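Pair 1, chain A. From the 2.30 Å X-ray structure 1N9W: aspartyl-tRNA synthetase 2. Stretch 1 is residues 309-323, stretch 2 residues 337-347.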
# COMPACT_ATOMS: atom_id res chain seq x y z
N SER A 309 9.42 -14.69 -25.96
CA SER A 309 8.76 -14.24 -24.75
C SER A 309 9.75 -14.01 -23.61
O SER A 309 10.64 -14.84 -23.36
CB SER A 309 7.71 -15.27 -24.33
OG SER A 309 7.14 -14.97 -23.08
N ASP A 310 9.60 -12.89 -22.92
CA ASP A 310 10.46 -12.55 -21.80
C ASP A 310 9.99 -13.28 -20.55
O ASP A 310 10.68 -13.31 -19.53
CB ASP A 310 10.42 -11.04 -21.56
CG ASP A 310 11.10 -10.26 -22.66
OD1 ASP A 310 12.35 -10.22 -22.67
OD2 ASP A 310 10.39 -9.69 -23.52
N TRP A 311 8.81 -13.88 -20.65
CA TRP A 311 8.21 -14.60 -19.53
C TRP A 311 8.10 -16.11 -19.76
O TRP A 311 7.95 -16.57 -20.89
CB TRP A 311 6.81 -14.04 -19.26
CG TRP A 311 6.70 -12.56 -19.45
CD1 TRP A 311 6.61 -11.89 -20.63
CD2 TRP A 311 6.68 -11.56 -18.42
NE1 TRP A 311 6.53 -10.54 -20.40
CE2 TRP A 311 6.57 -10.31 -19.06
CE3 TRP A 311 6.74 -11.62 -17.02
CZ2 TRP A 311 6.52 -9.11 -18.34
CZ3 TRP A 311 6.69 -10.42 -16.31
CH2 TRP A 311 6.58 -9.19 -16.97
N LEU A 312 8.15 -16.86 -18.67
CA LEU A 312 8.05 -18.31 -18.74
C LEU A 312 7.48 -18.94 -17.47
O LEU A 312 8.05 -18.80 -16.39
CB LEU A 312 9.43 -18.92 -19.02
CG LEU A 312 9.53 -20.45 -18.98
CD1 LEU A 312 8.70 -21.07 -20.10
CD2 LEU A 312 10.99 -20.86 -19.10
N PHE A 313 6.35 -19.63 -17.61
CA PHE A 313 5.73 -20.29 -16.47
C PHE A 313 6.26 -21.71 -16.34
O PHE A 313 6.20 -22.50 -17.28
CB PHE A 313 4.21 -20.33 -16.64
CG PHE A 313 3.49 -19.15 -16.03
CD1 PHE A 313 3.64 -18.85 -14.68
CD2 PHE A 313 2.61 -18.38 -16.80
CE1 PHE A 313 2.94 -17.79 -14.11
CE2 PHE A 313 1.91 -17.33 -16.24
CZ PHE A 313 2.07 -17.03 -14.89
N VAL A 314 6.78 -22.03 -15.16
CA VAL A 314 7.29 -23.37 -14.87
C VAL A 314 6.23 -24.03 -13.99
O VAL A 314 6.08 -23.67 -12.82
CB VAL A 314 8.63 -23.33 -14.11
CG1 VAL A 314 9.16 -24.74 -13.90
CG2 VAL A 314 9.64 -22.51 -14.89
N THR A 315 5.51 -24.99 -14.55
CA THR A 315 4.43 -25.67 -13.84
C THR A 315 4.75 -27.08 -13.35
O THR A 315 5.76 -27.67 -13.71
CB THR A 315 3.19 -25.78 -14.73
OG1 THR A 315 3.52 -26.51 -15.91
CG2 THR A 315 2.69 -24.39 -15.12
N ARG A 316 3.85 -27.60 -12.51
CA ARG A 316 3.95 -28.94 -11.93
C ARG A 316 5.30 -29.27 -11.30
O ARG A 316 6.14 -29.92 -11.92
CB ARG A 316 3.61 -30.00 -12.98
CG ARG A 316 2.17 -29.98 -13.47
CD ARG A 316 1.18 -30.29 -12.36
NE ARG A 316 -0.20 -30.28 -12.83
CZ ARG A 316 -0.69 -31.13 -13.73
NH1 ARG A 316 0.10 -32.07 -14.26
NH2 ARG A 316 -1.95 -31.05 -14.12
N TYR A 317 5.50 -28.84 -10.06
CA TYR A 317 6.74 -29.12 -9.34
C TYR A 317 6.57 -30.37 -8.49
O TYR A 317 5.45 -30.71 -8.09
CB TYR A 317 7.11 -27.94 -8.43
CG TYR A 317 7.82 -26.80 -9.11
CD1 TYR A 317 7.19 -26.02 -10.08
CD2 TYR A 317 9.14 -26.49 -8.78
CE1 TYR A 317 7.85 -24.97 -10.70
CE2 TYR A 317 9.81 -25.44 -9.39
CZ TYR A 317 9.16 -24.68 -10.35
OH TYR A 317 9.82 -23.64 -10.97
N PRO A 318 7.67 -31.09 -8.22
CA PRO A 318 7.63 -32.32 -7.41
C PRO A 318 7.16 -32.02 -5.98
O PRO A 318 7.60 -31.05 -5.37
CB PRO A 318 9.08 -32.80 -7.43
CG PRO A 318 9.56 -32.33 -8.77
CD PRO A 318 9.00 -30.93 -8.84
N ARG A 319 6.27 -32.84 -5.45
CA ARG A 319 5.77 -32.62 -4.10
C ARG A 319 6.89 -32.40 -3.10
O ARG A 319 6.73 -31.65 -2.13
CB ARG A 319 4.92 -33.80 -3.64
CG ARG A 319 3.56 -33.91 -4.30
CD ARG A 319 2.70 -34.87 -3.51
NE ARG A 319 2.63 -34.48 -2.11
CZ ARG A 319 2.09 -35.22 -1.14
NH1 ARG A 319 1.56 -36.41 -1.43
NH2 ARG A 319 2.06 -34.78 0.11
N SER A 320 8.03 -33.05 -3.32
CA SER A 320 9.17 -32.93 -2.41
C SER A 320 9.79 -31.53 -2.41
O SER A 320 10.50 -31.16 -1.48
CB SER A 320 10.24 -33.96 -2.78
OG SER A 320 10.69 -33.79 -4.11
N VAL A 321 9.52 -30.76 -3.46
CA VAL A 321 10.06 -29.41 -3.59
C VAL A 321 9.15 -28.33 -2.97
O VAL A 321 9.64 -27.35 -2.41
CB VAL A 321 10.30 -29.05 -5.07
CG1 VAL A 321 10.92 -27.67 -5.18
CG2 VAL A 321 11.19 -30.09 -5.72
N ARG A 322 7.84 -28.53 -3.09
CA ARG A 322 6.87 -27.58 -2.56
C ARG A 322 6.41 -27.94 -1.15
O ARG A 322 6.42 -29.11 -0.76
CB ARG A 322 5.65 -27.50 -3.48
CG ARG A 322 5.96 -27.05 -4.89
CD ARG A 322 6.77 -25.76 -4.90
NE ARG A 322 6.50 -24.98 -6.10
CZ ARG A 322 7.31 -24.04 -6.58
NH1 ARG A 322 8.45 -23.76 -5.97
NH2 ARG A 322 6.96 -23.38 -7.67
N PRO A 323 6.00 -26.93 -0.36
CA PRO A 323 5.53 -27.13 1.01
C PRO A 323 4.41 -28.17 1.11
O PRO A 323 3.85 -28.59 0.10
CB PRO A 323 5.07 -25.74 1.43
CG PRO A 323 6.01 -24.85 0.68
CD PRO A 323 6.04 -25.49 -0.68
N PHE A 337 3.35 -23.30 -9.39
CA PHE A 337 4.01 -22.70 -10.54
C PHE A 337 4.93 -21.55 -10.13
O PHE A 337 4.76 -20.95 -9.07
CB PHE A 337 2.95 -22.19 -11.54
CG PHE A 337 2.09 -21.06 -11.02
CD1 PHE A 337 2.58 -19.76 -10.96
CD2 PHE A 337 0.81 -21.31 -10.55
CE1 PHE A 337 1.80 -18.72 -10.45
CE2 PHE A 337 0.02 -20.28 -10.03
CZ PHE A 337 0.52 -18.99 -9.98
N ASP A 338 5.92 -21.28 -10.97
CA ASP A 338 6.88 -20.21 -10.75
C ASP A 338 6.94 -19.40 -12.02
O ASP A 338 6.91 -19.97 -13.11
CB ASP A 338 8.27 -20.79 -10.47
CG ASP A 338 8.52 -21.00 -8.99
OD1 ASP A 338 7.54 -21.06 -8.23
OD2 ASP A 338 9.71 -21.10 -8.60
N LEU A 339 7.01 -18.08 -11.90
CA LEU A 339 7.08 -17.24 -13.08
C LEU A 339 8.51 -16.76 -13.27
O LEU A 339 9.12 -16.22 -12.35
CB LEU A 339 6.14 -16.04 -12.96
CG LEU A 339 6.27 -14.99 -14.06
CD1 LEU A 339 6.00 -15.63 -15.42
CD2 LEU A 339 5.29 -13.85 -13.80
N LEU A 340 9.05 -16.98 -14.46
CA LEU A 340 10.40 -16.54 -14.77
C LEU A 340 10.32 -15.33 -15.67
O LEU A 340 9.70 -15.37 -16.73
CB LEU A 340 11.19 -17.64 -15.47
CG LEU A 340 11.50 -18.88 -14.65
CD1 LEU A 340 12.34 -19.83 -15.50
CD2 LEU A 340 12.26 -18.48 -13.39
N PHE A 341 10.94 -14.24 -15.23
CA PHE A 341 10.94 -13.02 -16.01
C PHE A 341 12.37 -12.71 -16.41
O PHE A 341 13.21 -12.41 -15.57
CB PHE A 341 10.36 -11.86 -15.19
CG PHE A 341 10.38 -10.54 -15.90
CD1 PHE A 341 9.88 -10.41 -17.20
CD2 PHE A 341 10.87 -9.41 -15.26
CE1 PHE A 341 9.87 -9.18 -17.84
CE2 PHE A 341 10.87 -8.18 -15.89
CZ PHE A 341 10.37 -8.06 -17.18
N ARG A 342 12.64 -12.80 -17.71
CA ARG A 342 13.98 -12.54 -18.22
C ARG A 342 15.05 -13.32 -17.46
O ARG A 342 16.14 -12.80 -17.20
CB ARG A 342 14.28 -11.04 -18.19
CG ARG A 342 13.58 -10.27 -19.30
CD ARG A 342 13.79 -8.76 -19.23
NE ARG A 342 13.20 -8.13 -20.42
CZ ARG A 342 13.03 -6.82 -20.59
NH1 ARG A 342 13.41 -5.96 -19.64
NH2 ARG A 342 12.48 -6.37 -21.71
N GLY A 343 14.74 -14.55 -17.08
CA GLY A 343 15.70 -15.38 -16.37
C GLY A 343 15.64 -15.39 -14.86
O GLY A 343 16.29 -16.20 -14.21
N LEU A 344 14.86 -14.48 -14.29
CA LEU A 344 14.75 -14.40 -12.84
C LEU A 344 13.36 -14.79 -12.35
O LEU A 344 12.35 -14.47 -12.98
CB LEU A 344 15.09 -12.98 -12.37
CG LEU A 344 15.20 -12.77 -10.87
CD1 LEU A 344 16.29 -13.68 -10.30
CD2 LEU A 344 15.50 -11.31 -10.58
N GLU A 345 13.32 -15.50 -11.23
CA GLU A 345 12.05 -15.91 -10.66
C GLU A 345 11.44 -14.72 -9.93
O GLU A 345 11.98 -14.25 -8.93
CB GLU A 345 12.26 -17.08 -9.68
CG GLU A 345 11.00 -17.52 -8.95
CD GLU A 345 10.95 -17.02 -7.51
OE1 GLU A 345 11.71 -17.55 -6.67
OE2 GLU A 345 10.16 -16.09 -7.22
N ILE A 346 10.32 -14.22 -10.45
CA ILE A 346 9.65 -13.07 -9.85
C ILE A 346 8.33 -13.48 -9.22
O ILE A 346 7.61 -12.63 -8.68
CB ILE A 346 9.36 -11.98 -10.89
CG1 ILE A 346 8.30 -12.47 -11.88
CG2 ILE A 346 10.65 -11.57 -11.59
CD1 ILE A 346 7.72 -11.38 -12.76
N THR A 347 7.99 -14.76 -9.30
CA THR A 347 6.74 -15.24 -8.73
C THR A 347 6.79 -16.70 -8.35
O THR A 347 7.44 -17.51 -9.01
CB THR A 347 5.57 -15.05 -9.72
OG1 THR A 347 5.44 -13.66 -10.05
CG2 THR A 347 4.27 -15.55 -9.10

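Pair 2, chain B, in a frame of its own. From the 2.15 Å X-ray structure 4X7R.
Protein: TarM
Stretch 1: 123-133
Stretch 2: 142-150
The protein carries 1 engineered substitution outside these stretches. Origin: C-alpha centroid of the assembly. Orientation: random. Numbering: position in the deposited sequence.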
# COMPACT_ATOMS: atom_id res chain seq x y z
N ILE B 123 -13.06 26.18 14.69
CA ILE B 123 -13.66 24.84 14.65
C ILE B 123 -14.12 24.53 13.22
O ILE B 123 -14.84 25.34 12.64
CB ILE B 123 -14.79 24.62 15.70
CG1 ILE B 123 -14.32 25.00 17.14
CG2 ILE B 123 -15.33 23.17 15.62
CD1 ILE B 123 -15.31 24.83 18.24
N ARG B 124 -13.71 23.37 12.69
CA ARG B 124 -14.11 22.90 11.36
C ARG B 124 -14.72 21.49 11.50
O ARG B 124 -14.01 20.53 11.82
CB ARG B 124 -12.91 22.91 10.39
CG ARG B 124 -13.23 22.55 8.94
CD ARG B 124 -12.07 21.82 8.25
NE ARG B 124 -10.83 22.60 8.28
CZ ARG B 124 -9.61 22.08 8.38
NH1 ARG B 124 -9.44 20.77 8.45
NH2 ARG B 124 -8.54 22.88 8.41
N LYS B 125 -16.04 21.39 11.24
CA LYS B 125 -16.84 20.16 11.28
C LYS B 125 -17.16 19.69 9.84
O LYS B 125 -17.81 20.41 9.09
CB LYS B 125 -18.16 20.38 12.05
CG LYS B 125 -18.04 20.53 13.56
CD LYS B 125 -19.40 20.89 14.16
CE LYS B 125 -19.38 20.98 15.67
NZ LYS B 125 -20.74 21.15 16.23
N SER B 126 -16.70 18.48 9.47
CA SER B 126 -16.96 17.87 8.17
C SER B 126 -17.22 16.38 8.37
O SER B 126 -16.34 15.66 8.84
CB SER B 126 -15.80 18.12 7.20
OG SER B 126 -14.72 17.21 7.34
N LYS B 127 -18.46 15.93 8.04
CA LYS B 127 -18.95 14.55 8.19
C LYS B 127 -18.93 14.12 9.68
O LYS B 127 -19.66 14.70 10.49
CB LYS B 127 -18.16 13.57 7.29
CG LYS B 127 -18.71 13.43 5.87
CD LYS B 127 -17.79 12.58 5.02
CE LYS B 127 -18.45 12.12 3.74
NZ LYS B 127 -17.55 11.23 2.96
N SER B 128 -18.08 13.13 10.02
CA SER B 128 -17.89 12.57 11.37
C SER B 128 -16.63 13.17 12.05
O SER B 128 -16.35 12.87 13.22
CB SER B 128 -17.76 11.05 11.27
OG SER B 128 -16.83 10.68 10.26
N GLU B 129 -15.89 14.02 11.32
CA GLU B 129 -14.67 14.65 11.78
C GLU B 129 -14.85 16.08 12.30
O GLU B 129 -15.72 16.82 11.84
CB GLU B 129 -13.57 14.58 10.71
CG GLU B 129 -13.11 13.16 10.46
CD GLU B 129 -11.90 13.00 9.56
OE1 GLU B 129 -11.77 13.78 8.59
OE2 GLU B 129 -11.11 12.06 9.80
N LYS B 130 -14.03 16.43 13.30
CA LYS B 130 -14.02 17.74 13.93
C LYS B 130 -12.60 18.08 14.34
O LYS B 130 -11.86 17.23 14.83
CB LYS B 130 -14.99 17.82 15.12
CG LYS B 130 -15.08 19.22 15.76
CD LYS B 130 -16.21 19.36 16.79
CE LYS B 130 -15.98 18.57 18.06
NZ LYS B 130 -17.15 18.66 18.97
N VAL B 131 -12.24 19.33 14.13
CA VAL B 131 -10.95 19.89 14.45
C VAL B 131 -11.18 21.17 15.24
O VAL B 131 -12.05 21.97 14.87
CB VAL B 131 -10.16 20.07 13.12
CG1 VAL B 131 -9.56 21.47 12.97
CG2 VAL B 131 -9.11 18.98 12.95
N ILE B 132 -10.48 21.33 16.39
CA ILE B 132 -10.57 22.55 17.20
C ILE B 132 -9.16 23.09 17.34
O ILE B 132 -8.33 22.45 17.99
CB ILE B 132 -11.29 22.41 18.57
CG1 ILE B 132 -12.70 21.82 18.44
CG2 ILE B 132 -11.31 23.75 19.32
CD1 ILE B 132 -13.39 21.53 19.82
N ASP B 133 -8.89 24.23 16.69
CA ASP B 133 -7.60 24.91 16.75
C ASP B 133 -7.71 26.03 17.76
O ASP B 133 -8.64 26.84 17.69
CB ASP B 133 -7.20 25.47 15.37
CG ASP B 133 -6.85 24.42 14.35
OD1 ASP B 133 -6.96 23.22 14.67
OD2 ASP B 133 -6.45 24.80 13.22
N GLU B 142 -2.52 25.00 19.57
CA GLU B 142 -2.90 23.59 19.52
C GLU B 142 -4.08 23.22 18.65
O GLU B 142 -4.91 24.07 18.32
CB GLU B 142 -3.08 23.03 20.94
CG GLU B 142 -4.02 23.84 21.78
CD GLU B 142 -3.80 23.67 23.27
OE1 GLU B 142 -2.68 23.30 23.68
OE2 GLU B 142 -4.76 23.94 24.02
N ARG B 143 -4.17 21.93 18.32
CA ARG B 143 -5.27 21.35 17.58
C ARG B 143 -5.72 20.05 18.24
O ARG B 143 -4.92 19.12 18.37
CB ARG B 143 -4.88 21.09 16.10
CG ARG B 143 -5.86 20.15 15.37
CD ARG B 143 -5.55 19.99 13.90
NE ARG B 143 -6.03 21.17 13.17
CZ ARG B 143 -6.23 21.23 11.86
NH1 ARG B 143 -6.00 20.17 11.10
NH2 ARG B 143 -6.69 22.34 11.31
N PHE B 144 -7.02 19.97 18.57
CA PHE B 144 -7.66 18.75 19.04
C PHE B 144 -8.45 18.17 17.84
O PHE B 144 -9.27 18.87 17.22
CB PHE B 144 -8.63 19.03 20.21
CG PHE B 144 -7.94 19.41 21.50
CD1 PHE B 144 -7.64 20.74 21.79
CD2 PHE B 144 -7.59 18.43 22.43
CE1 PHE B 144 -6.99 21.08 22.97
CE2 PHE B 144 -6.96 18.78 23.63
CZ PHE B 144 -6.66 20.11 23.89
N SER B 145 -8.18 16.89 17.52
CA SER B 145 -8.82 16.13 16.45
C SER B 145 -9.79 15.12 17.03
O SER B 145 -9.44 14.39 17.97
CB SER B 145 -7.77 15.45 15.57
OG SER B 145 -6.89 16.43 15.06
N PHE B 146 -11.02 15.12 16.50
CA PHE B 146 -12.14 14.28 16.92
C PHE B 146 -12.70 13.44 15.78
O PHE B 146 -12.71 13.89 14.64
CB PHE B 146 -13.28 15.15 17.47
CG PHE B 146 -12.96 16.11 18.60
CD1 PHE B 146 -12.33 17.33 18.34
CD2 PHE B 146 -13.38 15.85 19.90
CE1 PHE B 146 -12.04 18.22 19.37
CE2 PHE B 146 -13.09 16.75 20.93
CZ PHE B 146 -12.43 17.93 20.66
N ILE B 147 -13.20 12.24 16.12
CA ILE B 147 -13.94 11.31 15.26
C ILE B 147 -15.18 10.92 16.09
O ILE B 147 -15.02 10.46 17.23
CB ILE B 147 -13.14 10.08 14.79
CG1 ILE B 147 -11.97 10.50 13.86
CG2 ILE B 147 -14.08 9.07 14.08
CD1 ILE B 147 -10.92 9.48 13.67
N ASP B 148 -16.39 11.17 15.54
CA ASP B 148 -17.69 10.95 16.20
C ASP B 148 -17.75 11.64 17.58
O ASP B 148 -18.14 11.02 18.58
CB ASP B 148 -18.07 9.43 16.29
CG ASP B 148 -17.91 8.63 15.00
OD1 ASP B 148 -18.33 9.12 13.93
OD2 ASP B 148 -17.39 7.49 15.07
N ASN B 149 -17.30 12.92 17.62
CA ASN B 149 -17.23 13.77 18.83
C ASN B 149 -16.29 13.29 19.94
O ASN B 149 -16.32 13.81 21.05
CB ASN B 149 -18.63 14.15 19.36
CG ASN B 149 -19.32 15.25 18.60
OD1 ASN B 149 -18.77 15.85 17.67
ND2 ASN B 149 -20.54 15.56 19.01
N LYS B 150 -15.41 12.34 19.62
CA LYS B 150 -14.46 11.80 20.56
C LYS B 150 -13.04 12.20 20.18
O LYS B 150 -12.59 11.92 19.07
CB LYS B 150 -14.59 10.26 20.67
CG LYS B 150 -15.95 9.78 21.20
CD LYS B 150 -15.88 8.39 21.86
CE LYS B 150 -15.60 7.27 20.88
NZ LYS B 150 -14.99 6.09 21.55
O HOH W 1 -16.35 14.43 15.52

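Both pairs are built on the same frame: two neighbouring antiparallel strands, with N-to-C directions at 159° in pair 1 and 165° in pair 2, whose central residues superpose to 0.5 Å. The register is identical. L312(A)-L340(A) and V314(A)-D338(A) are hydrogen-bonded pairs, and they fall on K130(B)-F146(B) and I132(B)-F144(B). Each second strand then enters a type I' turn, F341(A) to L344(A) and I147(B) to K150(B). At its mouth the same backbone bond recurs, R342(A) N to D310(A) O at 2.7 Å and D148(B) N to S128(B) O at 2.9 Å. The third turn position is G343(A) in one and N149(B) in the other. At the backbone angles of G343(A) a CB would jam against the preceding carbonyl, whereas N149(B), at phi 63° and psi 15°, accommodates a side chain.

On the face carrying W311(A), F313(A) and T315(A), pair 1 packs with aromatics. W311(A) lies in an offset stack with F341(A), centroids 4.1 Å apart, and L339(A) CD1 sits 4.0 Å from the F313(A) ring centroid, over its face. The matching face of pair 2 is far more polar. E129(B) and I147(B) replace the stacked rings and barely meet, E129(B) OE2 being 4.4 Å from I147(B) CG1. Where T315(A) and F337(A) touch through CG2 and CB at 4.2 Å, D133(B) and R143(B) form a salt bridge, with R143(B) NE to D133(B) OD1 at 2.7 Å and NH2 to OD2 at 3.1 Å. The guanidinium also offers a face to V131(B), whose CG1 lies 3.4 Å from R143(B) NH2, so one long side chain supplies both charge pairing and packing.

The other face reverses part of this allocation. In pair 1, L340(A) CD1 bridges L312(A) CD2 at 4.0 Å and V314(A) CG2 at 3.9 Å. F146(B) takes the place of L340(A) and likewise serves two neighbours: I132(B) CD1 approaches its CE1 at 3.6 Å, while K130(B) crosses the ring face, CE 4.0 Å and NZ 4.8 Å from the centroid, a CH-pi and a cation-pi contact. D338(A), matched by F144(B), instead binds R322(A) through a very short NH2 to OD1 bond of 2.5 Å, part of a salt bridge.

The rule is that the backbone fixes which residues are neighbours and which face they share, but not their chemistry: stacked rings, an aliphatic cluster, a lysine over a phenylalanine or an ion pair can all occupy the same frame.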